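Local atomic coordinates of beta-L-arabinobiosidase (Bacteroides thetaiotaomicron, PDB entry 5MQR), a protein that probably hydrolyses arabinose-containing linkages of plant pectin as a beta-L-arabinobiosidase, and possibly acts as an exo-alpha-sialidase, for a gut bacterium. Residues 426-431 with 446-451; 500-505 with 541-546; 520-525 with 545-550. One frame throughout, in Å; residues are numbered along the deposited sequence.

Interaction 1. Residues 426-431 with 446-451; sequences AELTNW and EWLKLQ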
loop_
_atom_site.group_PDB
_atom_site.type_symbol
_atom_site.label_atom_id
_atom_site.label_comp_id
_atom_site.label_asym_id
_atom_site.label_seq_id
_atom_site.Cartn_x
_atom_site.Cartn_y
_atom_site.Cartn_z
ATOM N N ALA A 426 -10.690 -18.544 -6.288
ATOM C CA ALA A 426 -10.997 -17.561 -5.255
ATOM C C ALA A 426 -9.805 -17.259 -4.358
ATOM O O ALA A 426 -9.766 -16.191 -3.761
ATOM C CB ALA A 426 -12.173 -18.020 -4.391
ATOM N N GLU A 427 -8.857 -18.192 -4.227
ATOM C CA GLU A 427 -7.651 -17.965 -3.420
ATOM C C GLU A 427 -6.484 -17.332 -4.186
ATOM O O GLU A 427 -5.434 -17.048 -3.591
ATOM C CB GLU A 427 -7.209 -19.272 -2.749
ATOM C CG GLU A 427 -8.130 -19.753 -1.630
ATOM C CD GLU A 427 -7.874 -21.199 -1.285
ATOM O OE1 GLU A 427 -6.798 -21.497 -0.724
ATOM O OE2 GLU A 427 -8.742 -22.049 -1.598
ATOM N N LEU A 428 -6.650 -17.103 -5.487
ATOM C CA LEU A 428 -5.649 -16.388 -6.278
ATOM C C LEU A 428 -5.826 -14.876 -6.167
ATOM O O LEU A 428 -6.147 -14.180 -7.137
ATOM C CB LEU A 428 -5.650 -16.847 -7.728
ATOM C CG LEU A 428 -5.383 -18.336 -7.947
ATOM C CD1 LEU A 428 -5.274 -18.644 -9.440
ATOM C CD2 LEU A 428 -4.134 -18.810 -7.231
ATOM N N THR A 429 -5.529 -14.397 -4.961
ATOM C CA THR A 429 -5.642 -12.991 -4.544
ATOM C C THR A 429 -4.712 -12.049 -5.323
ATOM O O THR A 429 -5.008 -10.875 -5.473
ATOM C CB THR A 429 -5.327 -12.863 -3.011
ATOM O OG1 THR A 429 -4.089 -13.526 -2.706
ATOM C CG2 THR A 429 -6.423 -13.502 -2.159
ATOM N N ASN A 430 -3.589 -12.568 -5.790
ATOM C CA ASN A 430 -2.607 -11.797 -6.538
ATOM C C ASN A 430 -2.725 -11.921 -8.068
ATOM O O ASN A 430 -1.868 -11.377 -8.785
ATOM C CB ASN A 430 -1.207 -12.243 -6.126
ATOM C CG ASN A 430 -0.891 -11.910 -4.697
ATOM O OD1 ASN A 430 -1.046 -10.765 -4.250
ATOM N ND2 ASN A 430 -0.431 -12.898 -3.967
ATOM N N TRP A 431 -3.748 -12.622 -8.563
ATOM C CA TRP A 431 -3.935 -12.804 -10.006
ATOM C C TRP A 431 -5.199 -12.129 -10.471
ATOM O O TRP A 431 -6.210 -12.193 -9.802
ATOM C CB TRP A 431 -3.955 -14.271 -10.363
ATOM C CG TRP A 431 -2.599 -14.849 -10.408
ATOM C CD1 TRP A 431 -1.869 -15.295 -9.352
ATOM C CD2 TRP A 431 -1.782 -15.020 -11.563
ATOM N NE1 TRP A 431 -0.647 -15.758 -9.775
ATOM C CE2 TRP A 431 -0.566 -15.605 -11.133
ATOM C CE3 TRP A 431 -1.971 -14.767 -12.935
ATOM C CZ2 TRP A 431 0.467 -15.926 -12.015
ATOM C CZ3 TRP A 431 -0.956 -15.093 -13.819
ATOM C CH2 TRP A 431 0.262 -15.664 -13.354
ATOM N N GLU A 446 -0.801 -28.193 -9.358
ATOM C CA GLU A 446 0.301 -27.221 -9.487
ATOM C C GLU A 446 0.029 -26.204 -10.624
ATOM O O GLU A 446 0.731 -25.200 -10.734
ATOM C CB GLU A 446 1.652 -27.971 -9.710
ATOM C CG GLU A 446 1.876 -28.457 -11.153
ATOM C CD GLU A 446 2.920 -29.574 -11.334
ATOM O OE1 GLU A 446 2.688 -30.676 -10.785
ATOM O OE2 GLU A 446 3.940 -29.383 -12.080
ATOM N N TRP A 447 -0.964 -26.487 -11.468
ATOM C CA TRP A 447 -1.208 -25.739 -12.686
ATOM C C TRP A 447 -2.374 -24.737 -12.588
ATOM O O TRP A 447 -3.488 -25.080 -12.143
ATOM C CB TRP A 447 -1.525 -26.696 -13.834
ATOM C CG TRP A 447 -0.457 -27.703 -14.196
ATOM C CD1 TRP A 447 -0.512 -29.050 -14.005
ATOM C CD2 TRP A 447 0.763 -27.449 -14.885
ATOM N NE1 TRP A 447 0.616 -29.644 -14.482
ATOM C CE2 TRP A 447 1.423 -28.687 -15.031
ATOM C CE3 TRP A 447 1.389 -26.289 -15.352
ATOM C CZ2 TRP A 447 2.674 -28.807 -15.645
ATOM C CZ3 TRP A 447 2.626 -26.404 -15.974
ATOM C CH2 TRP A 447 3.251 -27.659 -16.122
ATOM N N LEU A 448 -2.110 -23.517 -13.038
ATOM C CA LEU A 448 -3.166 -22.582 -13.412
ATOM C C LEU A 448 -3.531 -22.902 -14.858
ATOM O O LEU A 448 -2.664 -22.832 -15.732
ATOM C CB LEU A 448 -2.680 -21.149 -13.300
ATOM C CG LEU A 448 -3.679 -20.042 -13.649
ATOM C CD1 LEU A 448 -4.967 -20.113 -12.830
ATOM C CD2 LEU A 448 -2.998 -18.708 -13.436
ATOM N N LYS A 449 -4.786 -23.277 -15.104
ATOM C CA LYS A 449 -5.208 -23.771 -16.427
ATOM C C LYS A 449 -6.095 -22.760 -17.118
ATOM O O LYS A 449 -6.993 -22.203 -16.508
ATOM C CB LYS A 449 -5.968 -25.090 -16.310
ATOM C CG LYS A 449 -6.060 -25.895 -17.605
ATOM C CD LYS A 449 -7.079 -27.042 -17.617
ATOM C CE LYS A 449 -7.415 -27.596 -16.255
ATOM N NZ LYS A 449 -8.056 -28.915 -16.273
ATOM N N LEU A 450 -5.808 -22.550 -18.401
ATOM C CA LEU A 450 -6.605 -21.748 -19.281
ATOM C C LEU A 450 -7.205 -22.694 -20.317
ATOM O O LEU A 450 -6.463 -23.382 -21.013
ATOM C CB LEU A 450 -5.717 -20.730 -19.977
ATOM C CG LEU A 450 -5.161 -19.633 -19.064
ATOM C CD1 LEU A 450 -4.095 -20.158 -18.134
ATOM C CD2 LEU A 450 -4.573 -18.509 -19.905
ATOM N N GLN A 451 -8.534 -22.724 -20.414
ATOM C CA GLN A 451 -9.233 -23.475 -21.456
ATOM C C GLN A 451 -9.977 -22.500 -22.367
ATOM O O GLN A 451 -10.319 -21.412 -21.939
ATOM C CB GLN A 451 -10.197 -24.472 -20.843
ATOM C CG GLN A 451 -9.522 -25.602 -20.084
ATOM C CD GLN A 451 -10.510 -26.496 -19.343
ATOM O OE1 GLN A 451 -11.318 -26.023 -18.539
ATOM N NE2 GLN A 451 -10.445 -27.794 -19.604
#

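Interaction 2. Residues 500-505 with 541-546; sequences SRLELT and RNIQVY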
loop_
_atom_site.group_PDB
_atom_site.type_symbol
_atom_site.label_atom_id
_atom_site.label_comp_id
_atom_site.label_asym_id
_atom_site.label_seq_id
_atom_site.Cartn_x
_atom_site.Cartn_y
_atom_site.Cartn_z
ATOM N N SER A 500 6.974 -6.588 -25.425
ATOM C CA SER A 500 7.275 -7.801 -26.165
ATOM C C SER A 500 6.119 -8.760 -26.050
ATOM O O SER A 500 5.252 -8.594 -25.198
ATOM C CB SER A 500 8.554 -8.461 -25.625
ATOM O OG SER A 500 9.092 -9.340 -26.598
ATOM N N ARG A 501 6.121 -9.764 -26.919
ATOM C CA ARG A 501 5.103 -10.803 -26.930
ATOM C C ARG A 501 5.730 -12.140 -27.320
ATOM O O ARG A 501 6.521 -12.190 -28.252
ATOM C CB ARG A 501 3.983 -10.450 -27.903
ATOM C CG ARG A 501 3.060 -11.608 -28.272
ATOM C CD ARG A 501 1.914 -11.147 -29.156
ATOM N NE ARG A 501 1.128 -10.136 -28.446
ATOM C CZ ARG A 501 0.475 -9.112 -28.997
ATOM N NH1 ARG A 501 0.445 -8.933 -30.319
ATOM N NH2 ARG A 501 -0.170 -8.255 -28.203
ATOM N N LEU A 502 5.359 -13.199 -26.597
ATOM C CA LEU A 502 5.682 -14.581 -26.965
ATOM C C LEU A 502 4.368 -15.256 -27.341
ATOM O O LEU A 502 3.319 -14.876 -26.814
ATOM C CB LEU A 502 6.373 -15.329 -25.817
ATOM C CG LEU A 502 7.461 -14.548 -25.052
ATOM C CD1 LEU A 502 7.937 -15.321 -23.827
ATOM C CD2 LEU A 502 8.617 -14.140 -25.954
ATOM N N GLU A 503 4.432 -16.232 -28.245
ATOM C CA GLU A 503 3.237 -16.874 -28.813
ATOM C C GLU A 503 3.441 -18.362 -28.967
ATOM O O GLU A 503 4.469 -18.755 -29.488
ATOM C CB GLU A 503 2.938 -16.328 -30.222
ATOM C CG GLU A 503 1.690 -15.488 -30.339
ATOM C CD GLU A 503 1.498 -14.863 -31.725
ATOM O OE1 GLU A 503 1.964 -15.459 -32.714
ATOM O OE2 GLU A 503 0.865 -13.772 -31.817
ATOM N N LEU A 504 2.472 -19.168 -28.539
ATOM C CA LEU A 504 2.394 -20.545 -28.990
ATOM C C LEU A 504 1.396 -20.532 -30.132
ATOM O O LEU A 504 0.269 -20.152 -29.935
ATOM C CB LEU A 504 1.934 -21.468 -27.864
ATOM C CG LEU A 504 2.902 -21.674 -26.695
ATOM C CD1 LEU A 504 2.207 -22.465 -25.609
ATOM C CD2 LEU A 504 4.188 -22.371 -27.096
ATOM N N THR A 505 1.819 -20.894 -31.328
ATOM C CA THR A 505 0.995 -20.778 -32.541
ATOM C C THR A 505 0.269 -22.085 -32.852
ATOM O O THR A 505 0.690 -23.168 -32.399
ATOM C CB THR A 505 1.845 -20.429 -33.796
ATOM O OG1 THR A 505 2.719 -21.520 -34.124
ATOM C CG2 THR A 505 2.687 -19.179 -33.558
ATOM N N ARG A 541 16.454 -2.137 -23.877
ATOM C CA ARG A 541 15.308 -2.304 -24.775
ATOM C C ARG A 541 15.296 -3.692 -25.419
ATOM O O ARG A 541 15.038 -3.802 -26.616
ATOM C CB ARG A 541 15.285 -1.164 -25.841
ATOM C CG ARG A 541 13.955 -0.927 -26.577
ATOM C CD ARG A 541 13.930 0.428 -27.303
ATOM N NE ARG A 541 15.059 0.556 -28.220
ATOM C CZ ARG A 541 15.113 0.089 -29.469
ATOM N NH1 ARG A 541 14.080 -0.533 -30.040
ATOM N NH2 ARG A 541 16.230 0.250 -30.163
ATOM N N ASN A 542 15.608 -4.738 -24.650
ATOM C CA ASN A 542 15.607 -6.101 -25.181
ATOM C C ASN A 542 15.106 -7.179 -24.244
ATOM O O ASN A 542 15.041 -6.985 -23.046
ATOM C CB ASN A 542 16.956 -6.493 -25.746
ATOM C CG ASN A 542 18.064 -6.453 -24.730
ATOM O OD1 ASN A 542 17.888 -6.747 -23.560
ATOM N ND2 ASN A 542 19.233 -6.106 -25.194
ATOM N N ILE A 543 14.742 -8.297 -24.855
ATOM C CA ILE A 543 14.213 -9.463 -24.199
ATOM C C ILE A 543 15.029 -10.682 -24.688
ATOM O O ILE A 543 15.253 -10.843 -25.893
ATOM C CB ILE A 543 12.683 -9.612 -24.452
ATOM C CG1 ILE A 543 12.146 -10.950 -23.916
ATOM C CG2 ILE A 543 12.330 -9.423 -25.926
ATOM C CD1 ILE A 543 10.624 -11.020 -23.742
ATOM N N GLN A 544 15.485 -11.496 -23.739
ATOM C CA GLN A 544 16.107 -12.786 -23.994
ATOM C C GLN A 544 15.231 -13.867 -23.393
ATOM O O GLN A 544 14.757 -13.722 -22.262
ATOM C CB GLN A 544 17.458 -12.858 -23.331
ATOM C CG GLN A 544 18.459 -11.931 -23.966
ATOM C CD GLN A 544 19.734 -11.849 -23.168
ATOM O OE1 GLN A 544 20.731 -12.510 -23.506
ATOM N NE2 GLN A 544 19.712 -11.051 -22.089
ATOM N N VAL A 545 15.016 -14.939 -24.137
ATOM C CA VAL A 545 14.122 -15.998 -23.709
ATOM C C VAL A 545 14.923 -17.289 -23.624
ATOM O O VAL A 545 15.718 -17.607 -24.518
ATOM C CB VAL A 545 12.911 -16.134 -24.648
ATOM C CG1 VAL A 545 12.090 -17.361 -24.319
ATOM C CG2 VAL A 545 12.037 -14.895 -24.515
ATOM N N TYR A 546 14.738 -17.996 -22.517
ATOM C CA TYR A 546 15.390 -19.272 -22.309
ATOM C C TYR A 546 14.313 -20.330 -22.154
ATOM O O TYR A 546 13.275 -20.097 -21.527
ATOM C CB TYR A 546 16.265 -19.239 -21.055
ATOM C CG TYR A 546 17.405 -18.227 -21.094
ATOM C CD1 TYR A 546 17.197 -16.883 -20.778
ATOM C CD2 TYR A 546 18.699 -18.626 -21.438
ATOM C CE1 TYR A 546 18.253 -15.965 -20.816
ATOM C CE2 TYR A 546 19.755 -17.728 -21.463
ATOM C CZ TYR A 546 19.526 -16.404 -21.166
ATOM O OH TYR A 546 20.590 -15.545 -21.223
#

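Interaction 3. Residues 520-525 with 545-550; sequences NMMNYE and VYVDGK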
loop_
_atom_site.group_PDB
_atom_site.type_symbol
_atom_site.label_atom_id
_atom_site.label_comp_id
_atom_site.label_asym_id
_atom_site.label_seq_id
_atom_site.Cartn_x
_atom_site.Cartn_y
_atom_site.Cartn_z
ATOM N N ASN A 520 11.160 -17.194 -34.774
ATOM C CA ASN A 520 10.757 -18.545 -34.438
ATOM C C ASN A 520 11.840 -19.134 -33.534
ATOM O O ASN A 520 12.978 -19.311 -33.958
ATOM C CB ASN A 520 10.582 -19.352 -35.706
ATOM C CG ASN A 520 9.401 -18.868 -36.541
ATOM O OD1 ASN A 520 8.565 -18.059 -36.101
ATOM N ND2 ASN A 520 9.318 -19.373 -37.752
HETATM N N MSE A 521 11.494 -19.378 -32.280
HETATM C CA MSE A 521 12.461 -19.850 -31.301
HETATM C C MSE A 521 12.575 -21.365 -31.352
HETATM O O MSE A 521 13.673 -21.883 -31.376
HETATM C CB MSE A 521 12.057 -19.338 -29.917
HETATM C CG MSE A 521 12.017 -17.811 -29.841
HETATM SE SE MSE A 521 11.684 -17.249 -27.999
HETATM C CE MSE A 521 9.757 -17.614 -27.990
HETATM N N MSE A 522 11.449 -22.077 -31.363
HETATM C CA MSE A 522 11.458 -23.549 -31.404
HETATM C C MSE A 522 10.117 -24.100 -31.789
HETATM O O MSE A 522 9.121 -23.371 -31.759
HETATM C CB MSE A 522 11.823 -24.122 -30.023
HETATM C CG MSE A 522 10.840 -23.705 -28.926
HETATM SE SE MSE A 522 11.427 -24.338 -27.147
HETATM C CE MSE A 522 11.216 -26.287 -27.332
ATOM N N ASN A 523 10.084 -25.388 -32.152
ATOM C CA ASN A 523 8.824 -26.151 -32.246
ATOM C C ASN A 523 8.467 -26.655 -30.860
ATOM O O ASN A 523 9.353 -27.005 -30.091
ATOM C CB ASN A 523 8.942 -27.323 -33.206
ATOM C CG ASN A 523 9.254 -26.884 -34.621
ATOM O OD1 ASN A 523 10.151 -27.410 -35.241
ATOM N ND2 ASN A 523 8.533 -25.911 -35.122
ATOM N N TYR A 524 7.193 -26.634 -30.510
ATOM C CA TYR A 524 6.757 -27.154 -29.222
ATOM C C TYR A 524 5.859 -28.348 -29.453
ATOM O O TYR A 524 5.241 -28.481 -30.496
ATOM C CB TYR A 524 6.075 -26.088 -28.354
ATOM C CG TYR A 524 4.706 -25.658 -28.800
ATOM C CD1 TYR A 524 4.552 -24.661 -29.757
ATOM C CD2 TYR A 524 3.554 -26.222 -28.238
ATOM C CE1 TYR A 524 3.280 -24.235 -30.162
ATOM C CE2 TYR A 524 2.281 -25.805 -28.629
ATOM C CZ TYR A 524 2.135 -24.818 -29.607
ATOM O OH TYR A 524 0.872 -24.409 -30.032
ATOM N N GLU A 525 5.827 -29.222 -28.462
ATOM C CA GLU A 525 5.023 -30.431 -28.505
ATOM C C GLU A 525 3.941 -30.331 -27.445
ATOM O O GLU A 525 4.094 -29.617 -26.450
ATOM C CB GLU A 525 5.907 -31.639 -28.223
ATOM C CG GLU A 525 7.073 -31.830 -29.191
ATOM C CD GLU A 525 8.187 -32.662 -28.562
ATOM O OE1 GLU A 525 7.964 -33.865 -28.317
ATOM O OE2 GLU A 525 9.274 -32.111 -28.276
ATOM N N VAL A 545 15.016 -14.939 -24.137
ATOM C CA VAL A 545 14.122 -15.998 -23.709
ATOM C C VAL A 545 14.923 -17.289 -23.624
ATOM O O VAL A 545 15.718 -17.607 -24.518
ATOM C CB VAL A 545 12.911 -16.134 -24.648
ATOM C CG1 VAL A 545 12.090 -17.361 -24.319
ATOM C CG2 VAL A 545 12.037 -14.895 -24.515
ATOM N N TYR A 546 14.738 -17.996 -22.517
ATOM C CA TYR A 546 15.390 -19.272 -22.309
ATOM C C TYR A 546 14.313 -20.330 -22.154
ATOM O O TYR A 546 13.275 -20.097 -21.527
ATOM C CB TYR A 546 16.265 -19.239 -21.055
ATOM C CG TYR A 546 17.405 -18.227 -21.094
ATOM C CD1 TYR A 546 17.197 -16.883 -20.778
ATOM C CD2 TYR A 546 18.699 -18.626 -21.438
ATOM C CE1 TYR A 546 18.253 -15.965 -20.816
ATOM C CE2 TYR A 546 19.755 -17.728 -21.463
ATOM C CZ TYR A 546 19.526 -16.404 -21.166
ATOM O OH TYR A 546 20.590 -15.545 -21.223
ATOM N N VAL A 547 14.571 -21.495 -22.731
ATOM C CA VAL A 547 13.740 -22.650 -22.510
ATOM C C VAL A 547 14.626 -23.782 -22.021
ATOM O O VAL A 547 15.643 -24.130 -22.674
ATOM C CB VAL A 547 12.988 -23.049 -23.785
ATOM C CG1 VAL A 547 12.297 -24.406 -23.597
ATOM C CG2 VAL A 547 11.984 -21.955 -24.150
ATOM N N ASP A 548 14.234 -24.350 -20.875
ATOM C CA ASP A 548 14.982 -25.454 -20.243
ATOM C C ASP A 548 16.465 -25.104 -20.108
ATOM O O ASP A 548 17.329 -25.922 -20.359
ATOM C CB ASP A 548 14.793 -26.774 -21.024
ATOM C CG ASP A 548 13.327 -27.233 -21.081
ATOM O OD1 ASP A 548 12.549 -26.880 -20.173
ATOM O OD2 ASP A 548 12.961 -27.982 -22.024
ATOM N N GLY A 549 16.748 -23.866 -19.733
ATOM C CA GLY A 549 18.120 -23.417 -19.533
ATOM C C GLY A 549 18.905 -22.959 -20.765
ATOM O O GLY A 549 20.011 -22.485 -20.609
ATOM N N LYS A 550 18.347 -23.074 -21.972
ATOM C CA LYS A 550 19.050 -22.672 -23.194
ATOM C C LYS A 550 18.416 -21.464 -23.849
ATOM O O LYS A 550 17.202 -21.402 -23.996
ATOM C CB LYS A 550 19.112 -23.844 -24.172
ATOM C CG LYS A 550 20.242 -24.804 -23.794
ATOM C CD LYS A 550 19.902 -26.283 -23.972
ATOM C CE LYS A 550 20.955 -27.137 -23.267
ATOM N NZ LYS A 550 20.904 -28.537 -23.770
#

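Interaction 1. Residues 426-431 with 446-451
Leu428 and Leu448 come nearest across the two backbones, with their CA atoms 9.8 Å apart, as residues 426-431 fold through an inverse gamma turn centred on Leu428 and a type I beta turn from Leu428 to Trp431, while 447-451 runs extended. The contact is a worked example of packing inside a beta-sandwich: the loop leads into strand 431-435 of one sheet, and Leu448 belongs to a strand of the other. Leu448 does its work as a fork. With CG anti to the backbone N (chi1 -180°), its two methyls project from the strand and each takes a separate partner. Leu448 CD1 meets Leu428 CD1 at 3.7 Å, methyl against methyl. Leu448 CD2 sits over one face of the Trp431 indole in a CH-pi contact, 4.2 Å from the centroid of the six-membered ring and only 12° from its normal. Val461, from the same sheet as strand 431-435, touches both Leu448 and Trp431, so the leucine is set well into the sandwich interior. The turn is closed by the bond from Trp431 N to Leu428 O, 3.2 Å long, and Leu428 O also accepts from His52 NE2. At the other end of the indole, NE1 donates to Asp417 OD2, which ties the rotation of the ring to a polar anchor while Leu448 CD2 covers its benzene half, 4.1 Å from Trp431 CE3.

Interaction 2. Residues 500-505 with 541-546
Ser500 and Leu502 on one strand meet Ile543 and Val545 on the other in a face-to-face beta-sandwich contact. The strand axes approach to 9.0 Å and cross at -25°, running in roughly the same direction but in different sheets, so side chains alone bridge the gap. The closest approach belongs to Ser500, whose OG lies against the fork of Ile543, 3.3 Å from Ile543 CG2 and 3.7 Å from Ile543 CD1. Ile543 presents both ends because CG1 is anti to the backbone N (chi1 172°), with CG2 branching off beside it. Further along, Leu502 and Val545 lie alongside one another with their tips pointing opposite ways, and Leu502 CD2 rests 3.8 Å from Val545 CG2. Leu502 CD2 also reaches Ile543 CD1, at 4.3 Å. An alanine in place of Ile543 is likely to open a gap between the sheets, leaving Ser500 OG and Leu502 CD2 without the CG2 and CD1 methyls they rest on. Around this first shell, Phe491 and Met512 touch Ile543, Phe510 touches Leu502, and Val552 supports Val545. Strand 500-504 is fixed in its sheet by backbone bonds such as that of Leu502 with Ile489. Its alternate residues carry charge: Arg501 turns its CB away from the contact and pairs through NE with Asp490 OD1, and Glu503 OE1 forms a salt bridge with Arg511 NH2.

Interaction 3. Residues 520-525 with 545-550
Met521 and Met522, both selenomethionines in this crystal, reach Val545 and Val547 by different first torsions. Met521 has CG anti to its carbonyl carbon (chi1 -60°), whereas Met522 tucks CG in over its own backbone, flanked by N and C (chi1 60°), and both kink at the last torsion. That consecutive residues can both point toward the opposing segment follows from a classic beta bulge, in which Met521 and Met522 together face Phe510. The selenium atoms do the touching. Met521 lies roughly perpendicular to Val545, its SE 3.7 Å from Val545 CG1 and equally close to Val545 CB, so the selenium sits against the CB-CG1 bond, at the outer end of the valine. Met522 instead comes tip to tip with Val547: its SE lies 3.7 Å from Val547 CG1 and 3.9 Å from Val547 CG2, set against both methyls of the fork. Just beyond Val547 the chain reverses in a type I' turn, closing a two-residue beta hairpin with paired bonds from Val547 N to Lys550 O (2.9 Å) and from Lys550 N to Val547 O (3.0 Å). Gly549 suits this turn, since at its backbone angles a CB would collide with the preceding carbonyl O. Asp548 OD1 accepts from His531 N and so fastens the turn to the strand alongside. The contact thus joins two sheets: strand 518-523, outermost in its own, is hydrogen-bonded to 509-513 at Phe510, while 542-547 lies between 530-537 and 550-556, whose Tyr530 touches Met522 and whose Val552 touches Met521.

In the fold
All three contacts lie between the same two beta-sheets; strand 447-452 and both partners of interactions 2 and 3 belong to the sialidase-like, CBM-type region. Interaction 1 closes along the chain before interactions 2 and 3 begin, and its centre lies about 22 Å and about 24 Å from theirs without touching either. Interactions 2 and 3, with centres about 10 Å apart, end on the same strand, 542-547, and share Val545, which offers one methyl to each. They also meet directly, through a probable hydrogen bond of 2.7 Å between Thr505 O and Tyr524 OH. Apolar packing is thus spread along the sandwich. Strand 447-452 of interaction 1 leads to Asp452, a ligand of a bound calcium ion.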